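Local coordinates for mirolysin (Tannerella forsythia, PDB 6R7V), which probably cleaves proteins as a zinc-dependent metzincin peptidase of the pappalysin family, and is kept latent as a zymogen by a cysteine switch, at residues D214-I218 / T229-T235; W219-S225 / Q238-N242; N94-A99 / L277-V283; R203-H207 / Y266-T270. The protein carries 1 engineered substitution. One frame throughout, in Å; residues are numbered along the deposited sequence.

Interaction 1: D214-I218 / T229-T235; sequences DLRHI and TDNIADT. With CA (calcium ion), chain C; ZN (zinc ion), chain D.
The loops 214-218 and 229-235, neither helix nor strand, approach most closely at Arg-216 and Asp-230, whose CA atoms lie 5.2 Å apart. Water does the polar bridging: one molecule donates to both Arg-216 O and Asp-230 OD2, while another accepts from Arg-216 N and donates to Asp-230 O. The extended Arg-216 chain carries its guanidinium beneath Asn-231, whose OD1 stands over the centre of one face, 3.3 Å from CZ. With the two planes 83° apart, this approach is consistent with electrostatic attraction rather than an N-H bond. His-217, whose side chain leaves the backbone away from 229-235, gives NE2 to the zinc ion, the third histidine of the metzincin motif beside His-207 and His-211; Asp-221 holds its ND1. Across the contact, Asp-230 binds a calcium ion through OD1 at 2.4 Å together with Ile-232 O, both Thr-235 oxygens and four waters. OD1 also accepts from Ile-232 N in an Asx turn, and the syn lone pair of OD2 accepts a hydrogen bond from Thr-235 OG1 at 2.7 Å. An aspartate can thus organise metal and turn at once. With CG1 anti to its backbone N (chi1 -171°), Ile-218 brings CD1 3.8 Å from Thr-235 CB.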
loop_
_atom_site.group_PDB
_atom_site.type_symbol
_atom_site.label_atom_id
_atom_site.label_comp_id
_atom_site.label_asym_id
_atom_site.label_seq_id
_atom_site.Cartn_x
_atom_site.Cartn_y
_atom_site.Cartn_z
ATOM N N ASP A 214 2.737 0.352 6.903
ATOM C CA ASP A 214 2.550 -0.426 8.136
ATOM C C ASP A 214 1.113 -0.848 8.437
ATOM O O ASP A 214 0.865 -1.424 9.518
ATOM C CB ASP A 214 3.132 0.328 9.373
ATOM C CG ASP A 214 3.882 -0.558 10.323
ATOM O OD1 ASP A 214 4.306 -1.628 9.901
ATOM O OD2 ASP A 214 4.021 -0.175 11.512
ATOM N N LEU A 215 0.172 -0.616 7.532
ATOM C CA LEU A 215 -1.200 -1.037 7.823
ATOM C C LEU A 215 -1.426 -2.488 7.489
ATOM O O LEU A 215 -0.850 -3.014 6.513
ATOM C CB LEU A 215 -2.217 -0.197 7.036
ATOM C CG LEU A 215 -2.172 1.307 7.270
ATOM C CD1 LEU A 215 -3.309 1.979 6.533
ATOM C CD2 LEU A 215 -2.207 1.658 8.766
ATOM N N ARG A 216 -2.348 -3.095 8.234
ATOM C CA ARG A 216 -2.759 -4.483 8.032
ATOM C C ARG A 216 -4.176 -4.547 7.525
ATOM O O ARG A 216 -4.994 -3.636 7.745
ATOM C CB ARG A 216 -2.708 -5.227 9.364
ATOM C CG ARG A 216 -1.318 -5.320 9.931
ATOM C CD ARG A 216 -1.328 -6.278 11.077
ATOM N NE ARG A 216 -0.083 -6.219 11.827
ATOM C CZ ARG A 216 0.215 -7.056 12.810
ATOM N NH1 ARG A 216 -0.611 -8.050 13.119
ATOM N NH2 ARG A 216 1.344 -6.918 13.485
ATOM N N HIS A 217 -4.533 -5.707 6.980
ATOM C CA HIS A 217 -5.926 -5.959 6.620
ATOM C C HIS A 217 -6.834 -5.715 7.799
ATOM O O HIS A 217 -6.543 -6.155 8.919
ATOM C CB HIS A 217 -6.077 -7.380 6.138
ATOM C CG HIS A 217 -5.427 -7.583 4.817
ATOM N ND1 HIS A 217 -4.884 -8.789 4.474
ATOM C CD2 HIS A 217 -5.232 -6.709 3.804
ATOM C CE1 HIS A 217 -4.396 -8.638 3.253
ATOM N NE2 HIS A 217 -4.542 -7.393 2.819
ATOM N N ILE A 218 -7.945 -5.018 7.535
ATOM C CA ILE A 218 -8.811 -4.528 8.606
ATOM C C ILE A 218 -9.439 -5.674 9.442
ATOM O O ILE A 218 -9.726 -5.497 10.626
ATOM C CB ILE A 218 -9.888 -3.608 8.003
ATOM C CG1 ILE A 218 -10.687 -2.889 9.087
ATOM C CG2 ILE A 218 -10.816 -4.370 7.024
ATOM C CD1 ILE A 218 -11.471 -1.688 8.552
ATOM N N THR A 229 -6.148 -8.869 14.814
ATOM C CA THR A 229 -6.321 -7.414 14.926
ATOM C C THR A 229 -5.523 -6.719 13.874
ATOM O O THR A 229 -4.530 -7.276 13.401
ATOM C CB THR A 229 -5.857 -6.941 16.326
ATOM O OG1 THR A 229 -6.057 -5.521 16.442
ATOM C CG2 THR A 229 -4.390 -7.291 16.625
ATOM N N ASP A 230 -5.944 -5.497 13.505
ATOM C CA ASP A 230 -5.145 -4.660 12.609
ATOM C C ASP A 230 -4.383 -3.637 13.453
ATOM O O ASP A 230 -3.707 -2.778 12.903
ATOM C CB ASP A 230 -6.004 -3.999 11.512
ATOM C CG ASP A 230 -7.001 -2.972 11.989
ATOM O OD1 ASP A 230 -7.313 -2.953 13.215
ATOM O OD2 ASP A 230 -7.490 -2.187 11.144
ATOM N N ASN A 231 -4.453 -3.740 14.801
ATOM C CA ASN A 231 -3.773 -2.838 15.747
ATOM C C ASN A 231 -4.260 -1.396 15.636
ATOM O O ASN A 231 -3.572 -0.487 16.102
ATOM C CB ASN A 231 -2.242 -2.894 15.631
ATOM C CG ASN A 231 -1.705 -4.296 15.823
ATOM O OD1 ASN A 231 -1.013 -4.828 14.962
ATOM N ND2 ASN A 231 -2.049 -4.938 16.926
ATOM N N ILE A 232 -5.460 -1.177 15.059
ATOM C CA ILE A 232 -6.059 0.151 14.963
ATOM C C ILE A 232 -7.360 0.169 15.772
ATOM O O ILE A 232 -8.308 -0.550 15.436
ATOM C CB ILE A 232 -6.290 0.576 13.507
ATOM C CG1 ILE A 232 -5.015 0.429 12.616
ATOM C CG2 ILE A 232 -6.836 2.010 13.473
ATOM C CD1 ILE A 232 -3.875 1.371 12.912
ATOM N N ALA A 233 -7.410 0.999 16.842
ATOM C CA ALA A 233 -8.600 1.005 17.678
ATOM C C ALA A 233 -9.861 1.564 16.989
ATOM O O ALA A 233 -10.970 1.103 17.305
ATOM C CB ALA A 233 -8.319 1.802 18.952
ATOM N N ASP A 234 -9.708 2.507 16.018
ATOM C CA ASP A 234 -10.921 3.095 15.449
ATOM C C ASP A 234 -11.427 2.339 14.198
ATOM O O ASP A 234 -12.459 2.734 13.633
ATOM C CB ASP A 234 -10.772 4.589 15.189
ATOM C CG ASP A 234 -9.747 4.957 14.159
ATOM O OD1 ASP A 234 -9.180 4.038 13.529
ATOM O OD2 ASP A 234 -9.542 6.176 13.937
ATOM N N THR A 235 -10.787 1.198 13.824
ATOM C CA THR A 235 -11.366 0.332 12.811
ATOM C C THR A 235 -12.134 -0.750 13.604
ATOM O O THR A 235 -11.521 -1.475 14.419
ATOM C CB THR A 235 -10.327 -0.251 11.845
ATOM O OG1 THR A 235 -9.295 -0.843 12.639
ATOM C CG2 THR A 235 -9.772 0.793 10.909
HETATM CA CA CA C . -9.299 -2.533 14.501
HETATM ZN ZN ZN D . -3.548 -6.392 1.363
HETATM O O HOH W 1 -5.824 -1.313 9.157
HETATM O O HOH W 2 -3.324 -1.614 10.467
HETATM O O HOH W 3 -2.733 -9.344 11.552
HETATM O O HOH W 4 -10.517 -3.653 12.656
HETATM O O HOH W 5 -7.578 -3.198 16.262
HETATM O O HOH W 6 -9.019 -5.070 14.696
HETATM O O HOH W 7 -10.446 -3.064 16.500
#

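Interaction 2: W219-S225 / Q238-N242; sequences WGDDGGS and QGGYN. With CA (calcium ion), chain B.
Trp-219 and Gln-238 meet through their carbonyl oxygens, both of which bind the same calcium ion. Metal coordination is the main tie: Trp-219 O and Ser-225 O, each 2.3 Å from the calcium, are joined by both carboxylate oxygens of Asp-222, and 238-242 adds Gln-238 O and Gly-239 O. One water completes seven ligands. Oxygens that would otherwise repel one another, such as Asp-222 OD1 and Gly-239 O at 3.1 Å, are drawn together by the cation. Asp-222 suits this place because it can grip with two oxygens; Gly-228 N also donates to its OD2.

Hydrogen bonding steadies 238-242 itself. The extended Gln-238 side chain brings NE2 to Gly-240 O at 3.0 Å, while Asp-268 takes another bond from it.

Weak backbone contacts come next. Gly-224 CA lies 3.3 Å from Gly-239 O, an approach eased by the absence of side chains, and the positive phi angles of Gly-223 and Gly-224 suit the type I' turn from Asp-222 to Ser-225.

Aromatic packing lies farther along. Tyr-241 CB sits over the six-membered ring of Trp-219, 3.4 Å from its centroid, and the tyrosine ring turns an edge toward the same indole in a T-shaped pair, planes at 71°. The whole is consistent with a structural calcium site built mainly from loop carbonyls, beside the zinc ligand His-217, whose ring stacks on Trp-219.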
loop_
_atom_site.group_PDB
_atom_site.type_symbol
_atom_site.label_atom_id
_atom_site.label_comp_id
_atom_site.label_asym_id
_atom_site.label_seq_id
_atom_site.Cartn_x
_atom_site.Cartn_y
_atom_site.Cartn_z
ATOM N N TRP A 219 -9.641 -6.837 8.825
ATOM C CA TRP A 219 -10.253 -7.963 9.542
ATOM C C TRP A 219 -9.242 -8.815 10.339
ATOM O O TRP A 219 -9.658 -9.775 11.011
ATOM C CB TRP A 219 -11.056 -8.853 8.588
ATOM C CG TRP A 219 -10.212 -9.646 7.658
ATOM C CD1 TRP A 219 -9.774 -10.925 7.828
ATOM C CD2 TRP A 219 -9.660 -9.191 6.416
ATOM N NE1 TRP A 219 -8.964 -11.287 6.771
ATOM C CE2 TRP A 219 -8.890 -10.248 5.886
ATOM C CE3 TRP A 219 -9.792 -8.011 5.668
ATOM C CZ2 TRP A 219 -8.213 -10.146 4.663
ATOM C CZ3 TRP A 219 -9.111 -7.905 4.465
ATOM C CH2 TRP A 219 -8.353 -8.982 3.958
ATOM N N GLY A 220 -7.955 -8.491 10.281
ATOM C CA GLY A 220 -6.979 -9.188 11.118
ATOM C C GLY A 220 -6.366 -10.475 10.605
ATOM O O GLY A 220 -5.642 -11.131 11.353
ATOM N N ASP A 221 -6.620 -10.828 9.332
ATOM C CA ASP A 221 -6.035 -11.987 8.669
ATOM C C ASP A 221 -6.172 -13.225 9.542
ATOM O O ASP A 221 -5.198 -13.935 9.773
ATOM C CB ASP A 221 -4.542 -11.700 8.361
ATOM C CG ASP A 221 -4.363 -10.688 7.247
ATOM O OD1 ASP A 221 -4.999 -10.857 6.202
ATOM O OD2 ASP A 221 -3.585 -9.719 7.438
ATOM N N ASP A 222 -7.386 -13.484 10.053
ATOM C CA ASP A 222 -7.562 -14.551 11.020
ATOM C C ASP A 222 -8.606 -15.556 10.615
ATOM O O ASP A 222 -9.151 -16.266 11.474
ATOM C CB ASP A 222 -7.946 -13.910 12.359
ATOM C CG ASP A 222 -9.122 -12.943 12.280
ATOM O OD1 ASP A 222 -9.808 -12.910 11.235
ATOM O OD2 ASP A 222 -9.341 -12.208 13.242
ATOM N N GLY A 223 -8.920 -15.594 9.336
ATOM C CA GLY A 223 -9.849 -16.591 8.810
ATOM C C GLY A 223 -11.289 -16.405 9.223
ATOM O O GLY A 223 -12.055 -17.359 9.214
ATOM N N GLY A 224 -11.645 -15.189 9.620
ATOM C CA GLY A 224 -13.016 -14.891 10.004
ATOM C C GLY A 224 -13.293 -14.775 11.472
ATOM O O GLY A 224 -14.430 -14.459 11.847
ATOM N N SER A 225 -12.305 -15.069 12.323
ATOM C CA SER A 225 -12.527 -14.961 13.751
ATOM C C SER A 225 -12.491 -13.498 14.216
ATOM O O SER A 225 -12.362 -12.598 13.389
ATOM C CB SER A 225 -11.525 -15.802 14.545
ATOM O OG SER A 225 -10.266 -15.151 14.560
ATOM N N GLN A 238 -13.492 -6.908 13.108
ATOM C CA GLN A 238 -14.190 -7.457 11.958
ATOM C C GLN A 238 -13.842 -8.933 11.808
ATOM O O GLN A 238 -12.704 -9.302 12.054
ATOM C CB GLN A 238 -13.753 -6.627 10.719
ATOM C CG GLN A 238 -14.341 -7.062 9.374
ATOM C CD GLN A 238 -14.004 -6.109 8.251
ATOM O OE1 GLN A 238 -13.959 -4.892 8.414
ATOM N NE2 GLN A 238 -13.747 -6.643 7.086
ATOM N N GLY A 239 -14.815 -9.762 11.415
ATOM C CA GLY A 239 -14.595 -11.207 11.245
ATOM C C GLY A 239 -13.650 -11.503 10.094
ATOM O O GLY A 239 -12.438 -11.621 10.288
ATOM N N GLY A 240 -14.222 -11.621 8.907
ATOM C CA GLY A 240 -13.473 -11.898 7.696
ATOM C C GLY A 240 -13.469 -10.720 6.748
ATOM O O GLY A 240 -13.977 -9.629 7.076
ATOM N N TYR A 241 -12.851 -10.887 5.607
ATOM C CA TYR A 241 -12.817 -9.828 4.626
ATOM C C TYR A 241 -14.168 -9.658 3.980
ATOM O O TYR A 241 -15.009 -10.567 3.989
ATOM C CB TYR A 241 -11.749 -10.097 3.536
ATOM C CG TYR A 241 -11.933 -11.395 2.759
ATOM C CD1 TYR A 241 -11.138 -12.513 3.025
ATOM C CD2 TYR A 241 -12.887 -11.501 1.749
ATOM C CE1 TYR A 241 -11.315 -13.708 2.327
ATOM C CE2 TYR A 241 -13.082 -12.696 1.058
ATOM C CZ TYR A 241 -12.306 -13.805 1.367
ATOM O OH TYR A 241 -12.465 -14.988 0.672
ATOM N N ASN A 242 -14.368 -8.477 3.413
ATOM C CA ASN A 242 -15.537 -8.234 2.589
ATOM C C ASN A 242 -15.073 -8.146 1.159
ATOM O O ASN A 242 -13.941 -7.755 0.896
ATOM C CB ASN A 242 -16.250 -6.960 3.001
ATOM C CG ASN A 242 -16.866 -7.095 4.347
ATOM O OD1 ASN A 242 -17.858 -7.807 4.524
ATOM N ND2 ASN A 242 -16.260 -6.475 5.333
HETATM CA CA CA B . -11.117 -11.083 12.191
HETATM O O HOH W 8 -10.676 -9.696 14.073
#

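Interaction 3: N94-A99 / L277-V283; sequences NLAGNA and LFTKGQV
Gly-97 and Lys-280 supply the two N-H groups that hold these backbones together. Gly-97 N donates to Phe-278 O at 2.8 Å with an angle of 168°, and Lys-280 N donates to Leu-95 O at 2.9 Å; together they make a single beta bridge between Ala-96 and Thr-279. Lys-280 begins helix 280-288, so its amide has no carbonyl within the helix to bond to, and Leu-95 O meets it almost head-on. The Lys-280 side chain, extended from CG onward, runs along 94-99 until NZ reaches Asn-94 O at 3.1 Å; its CG and CE brush Ala-96 O on the way. A long, flexible lysine fits this solvent-exposed position, where its methylenes cover backbone while its charge finds a carbonyl.

Thr-279 is the N-cap, and it forms a capping box with Gln-282: Gln-282 N donates to Thr-279 OG1, and Thr-279 N to Gln-282 OE1. Asp-234 bonds to that hydroxyl too. A water accepts from Phe-278 N and can donate to Gly-97 O, though it has other acceptors in reach.

Outward lies the packing. Val-283 spreads both methyls against Ala-99, CG1 reaching its CA at 3.6 Å and CG2 its CB at 3.9 Å. At the other end Leu-277 CD1 meets Ala-96 CB at 3.9 Å. Having no side chain, Gly-97 lets its backbone lie directly against Val-283 CG2 and the Thr-279 carbonyl. Since most of the acceptors and donors here belong to the main chain, the contact depends chiefly on the path of the backbones, with side chains adding a cap, a lysine bond and apolar cover.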
loop_
_atom_site.group_PDB
_atom_site.type_symbol
_atom_site.label_atom_id
_atom_site.label_comp_id
_atom_site.label_asym_id
_atom_site.label_seq_id
_atom_site.Cartn_x
_atom_site.Cartn_y
_atom_site.Cartn_z
ATOM N N ASN A 94 -16.818 10.869 10.397
ATOM C CA ASN A 94 -16.178 11.565 11.510
ATOM C C ASN A 94 -14.888 10.846 11.983
ATOM O O ASN A 94 -14.037 11.464 12.625
ATOM C CB ASN A 94 -17.179 11.732 12.668
ATOM C CG ASN A 94 -18.188 10.606 12.775
ATOM O OD1 ASN A 94 -17.839 9.443 13.006
ATOM N ND2 ASN A 94 -19.465 10.927 12.599
ATOM N N LEU A 95 -14.694 9.569 11.574
ATOM C CA LEU A 95 -13.476 8.809 11.894
ATOM C C LEU A 95 -12.481 8.858 10.759
ATOM O O LEU A 95 -11.357 8.361 10.927
ATOM C CB LEU A 95 -13.787 7.315 12.189
ATOM C CG LEU A 95 -14.803 7.024 13.276
ATOM C CD1 LEU A 95 -15.097 5.513 13.328
ATOM C CD2 LEU A 95 -14.280 7.479 14.620
ATOM N N ALA A 96 -12.852 9.466 9.636
ATOM C CA ALA A 96 -11.989 9.451 8.455
ATOM C C ALA A 96 -10.757 10.326 8.635
ATOM O O ALA A 96 -10.827 11.400 9.229
ATOM C CB ALA A 96 -12.778 9.905 7.242
ATOM N N GLY A 97 -9.645 9.839 8.113
ATOM C CA GLY A 97 -8.372 10.511 8.241
ATOM C C GLY A 97 -7.855 11.097 6.948
ATOM O O GLY A 97 -8.116 10.612 5.833
ATOM N N ASN A 98 -7.078 12.152 7.118
ATOM C CA ASN A 98 -6.365 12.880 6.078
ATOM C C ASN A 98 -4.903 12.610 6.376
ATOM O O ASN A 98 -4.396 13.157 7.346
ATOM C CB ASN A 98 -6.710 14.361 6.204
ATOM C CG ASN A 98 -5.958 15.248 5.261
ATOM O OD1 ASN A 98 -4.971 14.846 4.629
ATOM N ND2 ASN A 98 -6.433 16.490 5.174
ATOM N N ALA A 99 -4.246 11.735 5.596
ATOM C CA ALA A 99 -2.885 11.336 5.946
ATOM C C ALA A 99 -1.889 12.432 5.763
ATOM O O ALA A 99 -0.804 12.345 6.321
ATOM C CB ALA A 99 -2.453 10.127 5.120
ATOM N N LEU A 277 -12.157 5.476 2.471
ATOM C CA LEU A 277 -11.477 6.117 3.596
ATOM C C LEU A 277 -10.374 5.303 4.197
ATOM O O LEU A 277 -10.340 4.051 4.132
ATOM C CB LEU A 277 -12.438 6.539 4.762
ATOM C CG LEU A 277 -12.782 5.444 5.792
ATOM C CD1 LEU A 277 -13.375 6.066 7.070
ATOM C CD2 LEU A 277 -13.776 4.429 5.238
ATOM N N PHE A 278 -9.447 6.074 4.815
ATOM C CA PHE A 278 -8.575 5.633 5.887
ATOM C C PHE A 278 -9.132 6.227 7.147
ATOM O O PHE A 278 -9.751 7.294 7.074
ATOM C CB PHE A 278 -7.118 6.106 5.740
ATOM C CG PHE A 278 -6.295 5.433 4.661
ATOM C CD1 PHE A 278 -5.943 4.085 4.761
ATOM C CD2 PHE A 278 -5.790 6.177 3.596
ATOM C CE1 PHE A 278 -5.120 3.494 3.798
ATOM C CE2 PHE A 278 -4.982 5.579 2.627
ATOM C CZ PHE A 278 -4.682 4.237 2.722
ATOM N N THR A 279 -8.859 5.632 8.291
ATOM C CA THR A 279 -9.270 6.273 9.537
ATOM C C THR A 279 -8.163 7.173 10.098
ATOM O O THR A 279 -6.986 7.061 9.707
ATOM C CB THR A 279 -9.621 5.251 10.610
ATOM O OG1 THR A 279 -8.443 4.560 11.045
ATOM C CG2 THR A 279 -10.693 4.295 10.207
ATOM N N LYS A 280 -8.509 8.005 11.091
ATOM C CA LYS A 280 -7.485 8.801 11.782
ATOM C C LYS A 280 -6.420 7.892 12.431
ATOM O O LYS A 280 -5.238 8.238 12.435
ATOM C CB LYS A 280 -8.132 9.675 12.851
ATOM C CG LYS A 280 -9.009 10.772 12.235
ATOM C CD LYS A 280 -9.835 11.488 13.297
ATOM C CE LYS A 280 -10.713 12.546 12.677
ATOM N NZ LYS A 280 -11.617 13.153 13.698
ATOM N N GLY A 281 -6.846 6.767 13.014
ATOM C CA GLY A 281 -5.892 5.848 13.630
ATOM C C GLY A 281 -4.928 5.235 12.634
ATOM O O GLY A 281 -3.740 5.037 12.941
ATOM N N GLN A 282 -5.429 4.894 11.425
ATOM C CA GLN A 282 -4.542 4.376 10.384
ATOM C C GLN A 282 -3.564 5.465 9.950
ATOM O O GLN A 282 -2.391 5.172 9.807
ATOM C CB GLN A 282 -5.363 3.876 9.186
ATOM C CG GLN A 282 -6.117 2.570 9.469
ATOM C CD GLN A 282 -7.065 2.250 8.338
ATOM O OE1 GLN A 282 -7.741 3.134 7.794
ATOM N NE2 GLN A 282 -7.094 0.967 7.926
ATOM N N VAL A 283 -4.040 6.713 9.772
ATOM C CA VAL A 283 -3.163 7.845 9.444
ATOM C C VAL A 283 -2.024 7.989 10.479
ATOM O O VAL A 283 -0.868 8.218 10.097
ATOM C CB VAL A 283 -3.989 9.151 9.370
ATOM C CG1 VAL A 283 -3.085 10.383 9.442
ATOM C CG2 VAL A 283 -4.817 9.142 8.097
HETATM O O HOH W 9 -9.772 9.039 4.181
#

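Interaction 4: R203-H207 / Y266-T270; sequences RTATH and YMDYT. With ZN (zinc ion), chain D.
Met-267 lays its CE methyl over the centre of the His-207 ring, 4.1 Å from the centroid and 5° off the normal, with SD above the same face at a distance. Bends at chi2 and chi3 fold the flexible thioether back so that it can lie there. This is the methionine of the Met-turn, the hydrophobic base beneath the metal site that metzincins share. The histidine itself points CG anti to its backbone N (chi1 174°), sending NE2 to the zinc ion at 2.0 Å, while ND1 donates to Tyr-266 O at 2.7 Å, lying in the carbonyl plane. Held at both nitrogens, the imidazole has its rotation fixed; the other zinc ligands are His-211, His-217 and Cys-6. Thr-206 presses CG2 over the Tyr-266 ring, 3.9 Å from its centroid, leaving OG1 to bond Asp-77. Arg-203 crosses nearby with Tyr-266 CE1 over one guanidinium face, and salt bridges to Asp-77 and Asp-84 hold this charge in the buried setting. Helix 203-212 faces the Met-turn on one side, touches helix 64-77 through Thr-206 and strand 182-185 through Thr-204 and Ala-205, while the turn runs on into the short, weakly bonded strand 269-270, which runs parallel to 243-244.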
loop_
_atom_site.group_PDB
_atom_site.type_symbol
_atom_site.label_atom_id
_atom_site.label_comp_id
_atom_site.label_asym_id
_atom_site.label_seq_id
_atom_site.Cartn_x
_atom_site.Cartn_y
_atom_site.Cartn_z
ATOM N N ARG A 203 -7.326 1.731 -6.567
ATOM C CA ARG A 203 -7.263 1.432 -5.132
ATOM C C ARG A 203 -6.402 0.217 -4.801
ATOM O O ARG A 203 -6.088 0.017 -3.634
ATOM C CB ARG A 203 -8.665 1.283 -4.507
ATOM C CG ARG A 203 -9.182 2.578 -3.914
ATOM C CD ARG A 203 -9.388 3.694 -4.934
ATOM N NE ARG A 203 -9.693 4.953 -4.251
ATOM C CZ ARG A 203 -10.924 5.402 -4.046
ATOM N NH1 ARG A 203 -11.977 4.686 -4.436
ATOM N NH2 ARG A 203 -11.119 6.548 -3.404
ATOM N N THR A 204 -6.031 -0.614 -5.764
ATOM C CA THR A 204 -5.105 -1.713 -5.473
ATOM C C THR A 204 -3.799 -1.088 -4.949
ATOM O O THR A 204 -3.240 -1.537 -3.937
ATOM C CB THR A 204 -4.890 -2.620 -6.696
ATOM O OG1 THR A 204 -6.164 -3.155 -7.074
ATOM C CG2 THR A 204 -3.939 -3.758 -6.402
ATOM N N ALA A 205 -3.330 -0.019 -5.602
ATOM C CA ALA A 205 -2.102 0.617 -5.104
ATOM C C ALA A 205 -2.339 1.387 -3.812
ATOM O O ALA A 205 -1.446 1.408 -2.984
ATOM C CB ALA A 205 -1.508 1.544 -6.167
ATOM N N THR A 206 -3.522 2.023 -3.625
ATOM C CA THR A 206 -3.762 2.694 -2.333
ATOM C C THR A 206 -3.652 1.686 -1.200
ATOM O O THR A 206 -2.977 1.947 -0.186
ATOM C CB THR A 206 -5.168 3.329 -2.322
ATOM O OG1 THR A 206 -5.143 4.348 -3.334
ATOM C CG2 THR A 206 -5.497 4.010 -0.988
ATOM N N HIS A 207 -4.271 0.502 -1.399
ATOM C CA HIS A 207 -4.246 -0.572 -0.410
ATOM C C HIS A 207 -2.790 -1.057 -0.173
ATOM O O HIS A 207 -2.372 -1.212 0.986
ATOM C CB HIS A 207 -5.139 -1.690 -0.960
ATOM C CG HIS A 207 -5.161 -2.953 -0.169
ATOM N ND1 HIS A 207 -6.255 -3.299 0.602
ATOM C CD2 HIS A 207 -4.244 -3.950 -0.112
ATOM C CE1 HIS A 207 -5.968 -4.486 1.107
ATOM N NE2 HIS A 207 -4.752 -4.901 0.720
ATOM N N TYR A 266 -9.908 1.302 2.854
ATOM C CA TYR A 266 -9.008 0.803 1.808
ATOM C C TYR A 266 -8.317 -0.503 2.158
ATOM O O TYR A 266 -7.852 -1.197 1.234
ATOM C CB TYR A 266 -7.916 1.844 1.510
ATOM C CG TYR A 266 -8.459 3.184 1.033
ATOM C CD1 TYR A 266 -9.277 3.270 -0.082
ATOM C CD2 TYR A 266 -8.178 4.358 1.722
ATOM C CE1 TYR A 266 -9.834 4.482 -0.484
ATOM C CE2 TYR A 266 -8.694 5.585 1.301
ATOM C CZ TYR A 266 -9.531 5.635 0.210
ATOM O OH TYR A 266 -10.056 6.834 -0.192
ATOM N N MET A 267 -8.231 -0.858 3.445
ATOM C CA MET A 267 -7.545 -2.071 3.856
ATOM C C MET A 267 -8.470 -3.286 3.933
ATOM O O MET A 267 -8.080 -4.312 4.483
ATOM C CB MET A 267 -6.827 -1.849 5.194
ATOM C CG MET A 267 -5.776 -0.712 5.117
ATOM S SD MET A 267 -4.684 -0.710 3.643
ATOM C CE MET A 267 -3.816 -2.292 3.870
ATOM N N ASP A 268 -9.658 -3.191 3.316
ATOM C CA ASP A 268 -10.521 -4.362 3.161
ATOM C C ASP A 268 -10.262 -4.926 1.742
ATOM O O ASP A 268 -9.293 -4.525 1.083
ATOM C CB ASP A 268 -12.020 -4.014 3.422
ATOM C CG ASP A 268 -12.842 -5.202 3.937
ATOM O OD1 ASP A 268 -12.492 -6.355 3.617
ATOM O OD2 ASP A 268 -13.811 -4.976 4.667
ATOM N N TYR A 269 -11.099 -5.884 1.281
ATOM C CA TYR A 269 -10.956 -6.531 -0.028
ATOM C C TYR A 269 -12.084 -6.163 -0.976
ATOM O O TYR A 269 -12.308 -6.850 -1.974
ATOM C CB TYR A 269 -10.890 -8.064 0.105
ATOM C CG TYR A 269 -9.540 -8.674 0.412
ATOM C CD1 TYR A 269 -8.387 -7.887 0.467
ATOM C CD2 TYR A 269 -9.404 -10.047 0.587
ATOM C CE1 TYR A 269 -7.133 -8.463 0.670
ATOM C CE2 TYR A 269 -8.162 -10.630 0.810
ATOM C CZ TYR A 269 -7.027 -9.836 0.837
ATOM O OH TYR A 269 -5.807 -10.411 1.099
ATOM N N THR A 270 -12.791 -5.073 -0.683
ATOM C CA THR A 270 -13.915 -4.642 -1.497
ATOM C C THR A 270 -13.483 -4.019 -2.845
ATOM O O THR A 270 -12.299 -3.694 -3.039
ATOM C CB THR A 270 -14.764 -3.668 -0.693
ATOM O OG1 THR A 270 -13.909 -2.732 -0.068
ATOM C CG2 THR A 270 -15.593 -4.386 0.369
HETATM ZN ZN ZN D . -3.548 -6.392 1.363
#

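Interactions 1 and 4 are buried and share the zinc ion, one giving His-217 and the other His-207; a bond from Ile-218 N to Met-267 O joins them. Interaction 2 is more open and relies on calcium coordination, but Asp-268 of interaction 4 bonds Asn-242. Interaction 3 is partly exposed and does not touch interaction 2, nearest atoms about 8 Å apart; it uses backbone bonds and no metal. Asp-234 ties the calcium loop of interaction 1 to the helix start of interaction 3, and Leu-277 O links that segment to Tyr-266. In the irregular loops of interactions 1 and 2 calcium holds the chain, with waters bridging interaction 1; in interaction 4 a zinc ligand is packed against ring faces and methyls.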